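Local structure of metagenomic carboxyl esterase MGS0156 (Uncultured organism, 5D8M) at residues I87-C99 against G118-W130. The protein probably hydrolyses carboxylic ester bonds, acting as a carboxyl esterase. Residues are numbered along the deposited sequence; the frame is centred on the assembly and turned at random.
Sequences IRLVLVPGLLAEC and GYATTLVRTGGRW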
# COMPACT_ATOMS: atom_id res chain seq x y z
N ILE A 87 14.76 -2.65 -13.60
CA ILE A 87 13.75 -2.04 -12.74
C ILE A 87 14.18 -2.15 -11.28
O ILE A 87 14.69 -3.18 -10.87
CB ILE A 87 12.36 -2.69 -12.94
CG1 ILE A 87 11.81 -2.29 -14.31
CG2 ILE A 87 11.36 -2.32 -11.81
CD1 ILE A 87 10.47 -2.91 -14.65
N ARG A 88 14.01 -1.07 -10.53
CA ARG A 88 14.21 -1.07 -9.10
C ARG A 88 12.90 -0.73 -8.39
O ARG A 88 12.29 0.29 -8.67
CB ARG A 88 15.30 -0.07 -8.68
CG ARG A 88 15.44 0.05 -7.16
CD ARG A 88 16.58 1.00 -6.80
NE ARG A 88 17.85 0.56 -7.35
CZ ARG A 88 18.66 -0.31 -6.76
NH1 ARG A 88 18.36 -0.84 -5.59
NH2 ARG A 88 19.78 -0.66 -7.36
N LEU A 89 12.49 -1.62 -7.50
CA LEU A 89 11.34 -1.41 -6.65
C LEU A 89 11.79 -0.60 -5.43
O LEU A 89 12.65 -1.03 -4.66
CB LEU A 89 10.73 -2.75 -6.23
CG LEU A 89 10.49 -3.76 -7.35
CD1 LEU A 89 10.00 -5.10 -6.75
CD2 LEU A 89 9.49 -3.22 -8.37
N VAL A 90 11.25 0.61 -5.31
CA VAL A 90 11.49 1.46 -4.16
C VAL A 90 10.31 1.30 -3.21
O VAL A 90 9.20 1.74 -3.49
CB VAL A 90 11.67 2.92 -4.58
CG1 VAL A 90 12.01 3.76 -3.36
CG2 VAL A 90 12.80 3.01 -5.65
N LEU A 91 10.58 0.64 -2.09
CA LEU A 91 9.59 0.27 -1.10
C LEU A 91 9.42 1.37 -0.06
O LEU A 91 10.37 1.78 0.56
CB LEU A 91 10.00 -1.03 -0.40
CG LEU A 91 10.43 -2.18 -1.30
CD1 LEU A 91 11.05 -3.36 -0.49
CD2 LEU A 91 9.22 -2.66 -2.10
N VAL A 92 8.20 1.87 0.10
CA VAL A 92 7.93 2.93 1.05
C VAL A 92 6.84 2.49 2.00
O VAL A 92 5.69 2.30 1.58
CB VAL A 92 7.50 4.22 0.34
CG1 VAL A 92 7.31 5.34 1.35
CG2 VAL A 92 8.52 4.60 -0.75
N PRO A 93 7.17 2.37 3.31
CA PRO A 93 6.19 1.89 4.29
C PRO A 93 5.30 2.99 4.83
O PRO A 93 5.45 4.14 4.46
CB PRO A 93 7.06 1.33 5.41
CG PRO A 93 8.24 2.23 5.40
CD PRO A 93 8.50 2.53 3.91
N GLY A 94 4.42 2.62 5.75
CA GLY A 94 3.42 3.54 6.26
C GLY A 94 3.53 3.94 7.73
O GLY A 94 4.61 3.97 8.31
N LEU A 95 2.38 4.30 8.30
CA LEU A 95 2.28 4.81 9.65
C LEU A 95 2.80 3.79 10.66
O LEU A 95 2.41 2.63 10.62
CB LEU A 95 0.82 5.17 9.97
CG LEU A 95 0.54 5.94 11.25
CD1 LEU A 95 1.11 7.34 11.11
CD2 LEU A 95 -0.96 6.00 11.51
N LEU A 96 3.69 4.24 11.55
CA LEU A 96 4.23 3.42 12.63
C LEU A 96 5.18 2.31 12.18
O LEU A 96 5.70 1.57 13.00
CB LEU A 96 3.10 2.79 13.46
CG LEU A 96 2.26 3.76 14.29
CD1 LEU A 96 1.30 3.00 15.20
CD2 LEU A 96 3.17 4.67 15.11
N ALA A 97 5.44 2.19 10.87
CA ALA A 97 6.31 1.10 10.41
C ALA A 97 7.70 1.26 11.00
O ALA A 97 8.34 0.28 11.46
CB ALA A 97 6.35 1.08 8.88
N GLU A 98 8.15 2.51 11.07
CA GLU A 98 9.46 2.80 11.61
C GLU A 98 9.57 2.34 13.05
O GLU A 98 10.62 1.88 13.48
CB GLU A 98 9.75 4.31 11.52
CG GLU A 98 11.18 4.68 11.95
CD GLU A 98 11.40 6.19 11.97
OE1 GLU A 98 10.42 6.94 12.22
OE2 GLU A 98 12.55 6.62 11.74
N CYS A 99 8.47 2.47 13.80
CA CYS A 99 8.45 2.12 15.21
C CYS A 99 8.54 0.61 15.47
O CYS A 99 8.93 0.17 16.56
CB CYS A 99 7.16 2.68 15.85
SG CYS A 99 6.90 4.46 15.50
N GLY A 118 15.48 -10.60 -11.05
CA GLY A 118 16.05 -9.47 -11.77
C GLY A 118 15.54 -8.10 -11.35
O GLY A 118 15.83 -7.11 -12.01
N TYR A 119 14.77 -8.05 -10.27
CA TYR A 119 14.25 -6.78 -9.80
C TYR A 119 15.05 -6.35 -8.56
O TYR A 119 15.02 -7.03 -7.53
CB TYR A 119 12.75 -6.88 -9.49
CG TYR A 119 11.93 -7.27 -10.71
CD1 TYR A 119 11.62 -6.33 -11.68
CD2 TYR A 119 11.48 -8.59 -10.90
CE1 TYR A 119 10.88 -6.66 -12.82
CE2 TYR A 119 10.73 -8.94 -12.04
CZ TYR A 119 10.44 -7.96 -12.99
OH TYR A 119 9.70 -8.25 -14.12
N ALA A 120 15.76 -5.23 -8.68
CA ALA A 120 16.47 -4.66 -7.52
C ALA A 120 15.45 -4.05 -6.54
O ALA A 120 14.35 -3.66 -6.94
CB ALA A 120 17.50 -3.60 -7.97
N THR A 121 15.81 -3.99 -5.26
CA THR A 121 14.91 -3.38 -4.28
C THR A 121 15.67 -2.44 -3.35
O THR A 121 16.79 -2.73 -2.95
CB THR A 121 14.19 -4.44 -3.40
OG1 THR A 121 15.14 -5.14 -2.59
CG2 THR A 121 13.45 -5.45 -4.25
N THR A 122 15.03 -1.34 -3.02
CA THR A 122 15.53 -0.41 -2.01
C THR A 122 14.40 -0.15 -1.03
O THR A 122 13.30 0.14 -1.44
CB THR A 122 15.98 0.92 -2.65
OG1 THR A 122 17.16 0.70 -3.41
CG2 THR A 122 16.25 1.96 -1.59
N LEU A 123 14.69 -0.26 0.26
CA LEU A 123 13.72 0.11 1.29
C LEU A 123 13.97 1.53 1.80
O LEU A 123 15.05 1.85 2.28
CB LEU A 123 13.79 -0.89 2.46
CG LEU A 123 12.91 -0.56 3.67
CD1 LEU A 123 11.43 -0.52 3.30
CD2 LEU A 123 13.16 -1.60 4.77
N VAL A 124 12.95 2.37 1.74
CA VAL A 124 13.06 3.72 2.27
C VAL A 124 12.61 3.75 3.74
O VAL A 124 11.57 3.20 4.10
CB VAL A 124 12.20 4.71 1.44
CG1 VAL A 124 12.27 6.13 2.05
CG2 VAL A 124 12.70 4.70 0.00
N ARG A 125 13.43 4.34 4.60
CA ARG A 125 13.00 4.56 5.98
C ARG A 125 12.31 5.92 6.04
O ARG A 125 12.93 6.94 5.76
CB ARG A 125 14.18 4.51 6.96
CG ARG A 125 13.79 4.84 8.39
CD ARG A 125 14.91 4.54 9.38
NE ARG A 125 14.58 5.04 10.71
CZ ARG A 125 15.26 4.76 11.82
NH1 ARG A 125 16.32 3.96 11.79
NH2 ARG A 125 14.87 5.30 12.97
N THR A 126 11.03 5.92 6.35
CA THR A 126 10.26 7.15 6.58
C THR A 126 10.04 7.34 8.08
O THR A 126 10.29 6.42 8.87
CB THR A 126 8.89 7.09 5.87
OG1 THR A 126 8.12 6.00 6.39
CG2 THR A 126 9.05 6.93 4.36
N GLY A 127 9.58 8.53 8.47
CA GLY A 127 9.20 8.77 9.85
C GLY A 127 7.89 8.06 10.11
O GLY A 127 6.87 8.35 9.46
N GLY A 128 7.90 7.11 11.04
CA GLY A 128 6.68 6.41 11.40
C GLY A 128 5.64 7.33 12.02
O GLY A 128 4.44 7.05 11.96
N ARG A 129 6.10 8.43 12.64
CA ARG A 129 5.20 9.37 13.28
C ARG A 129 5.24 10.78 12.66
O ARG A 129 4.86 11.76 13.31
CB ARG A 129 5.52 9.43 14.77
CG ARG A 129 5.43 8.06 15.45
CD ARG A 129 5.44 8.19 16.95
NE ARG A 129 6.79 8.35 17.49
CZ ARG A 129 7.04 8.50 18.79
NH1 ARG A 129 8.29 8.62 19.22
NH2 ARG A 129 6.05 8.53 19.65
N TRP A 130 5.68 10.88 11.41
CA TRP A 130 5.86 12.17 10.75
C TRP A 130 4.83 12.40 9.65
O TRP A 130 4.32 11.44 9.10
CB TRP A 130 7.27 12.26 10.15
CG TRP A 130 8.35 12.43 11.19
CD1 TRP A 130 8.19 12.65 12.53
CD2 TRP A 130 9.76 12.42 10.95
NE1 TRP A 130 9.42 12.78 13.14
CE2 TRP A 130 10.40 12.65 12.19
CE3 TRP A 130 10.55 12.24 9.82
CZ2 TRP A 130 11.79 12.69 12.32
CZ3 TRP A 130 11.93 12.28 9.95
CH2 TRP A 130 12.53 12.52 11.19
O HOH W 1 14.29 -5.56 -13.91
O HOH W 2 17.04 -4.33 -11.67
O HOH W 3 19.96 -2.71 -4.21
O HOH W 4 5.48 6.43 5.76
O HOH W 5 7.28 4.38 8.76
O HOH W 6 8.76 8.88 13.35
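Glu98 reaches across to the Arg125 guanidinium and to the backbone at Thr126-Gly128. Its CB lies 3.4 Å from Gly128 N; CG, set anti to the backbone N (chi1 -175°), has Arg125 NE and Thr126 O nearby, and CD comes nearest Thr126 O, a non-bonded contact of 3.3 Å. OE1 accepts from Gly128 N at 2.8 Å, met from above the carboxylate plane, and also accepts a hydrogen bond from a water that in turn accepts from Arg129 N. OE2 receives both Arg125 NE, at 2.8 Å on its anti lone pair, and NH2, a side-on salt bridge lying in the guanidinium plane, with the two flat groups 86° apart. Replaced by alanine, Glu98 would probably leave the Arg125 guanidinium without this carboxylate and Gly128 N without this acceptor. Gly128 itself allows the approach, since a CB there would fall 3.0 Å from Glu98 CB. Its carbonyl takes Leu96 N, while next door Cys99 forms a disulfide with Cys213.

Upstream, strands 87-92 and 120-123 run parallel, as the two strands of a beta-alpha-beta unit crossing over through helix 111-116; 120-123 is the outermost strand at this side of the sheet, in keeping with an alpha/beta-hydrolase-like core. Leu91 N to Thr122 O, 2.8 Å and 172° at the hydrogen, is the straightest of the bonds between the strands. On one face Val90 CG1 packs against Val124 CG2 at 3.6 Å. There too Arg88, salt-bridged to Asp150 through NE, bends at chi3, laying its guanidinium over Ala120 CB while NH1 donates to Thr122 OG1 at 2.9 Å.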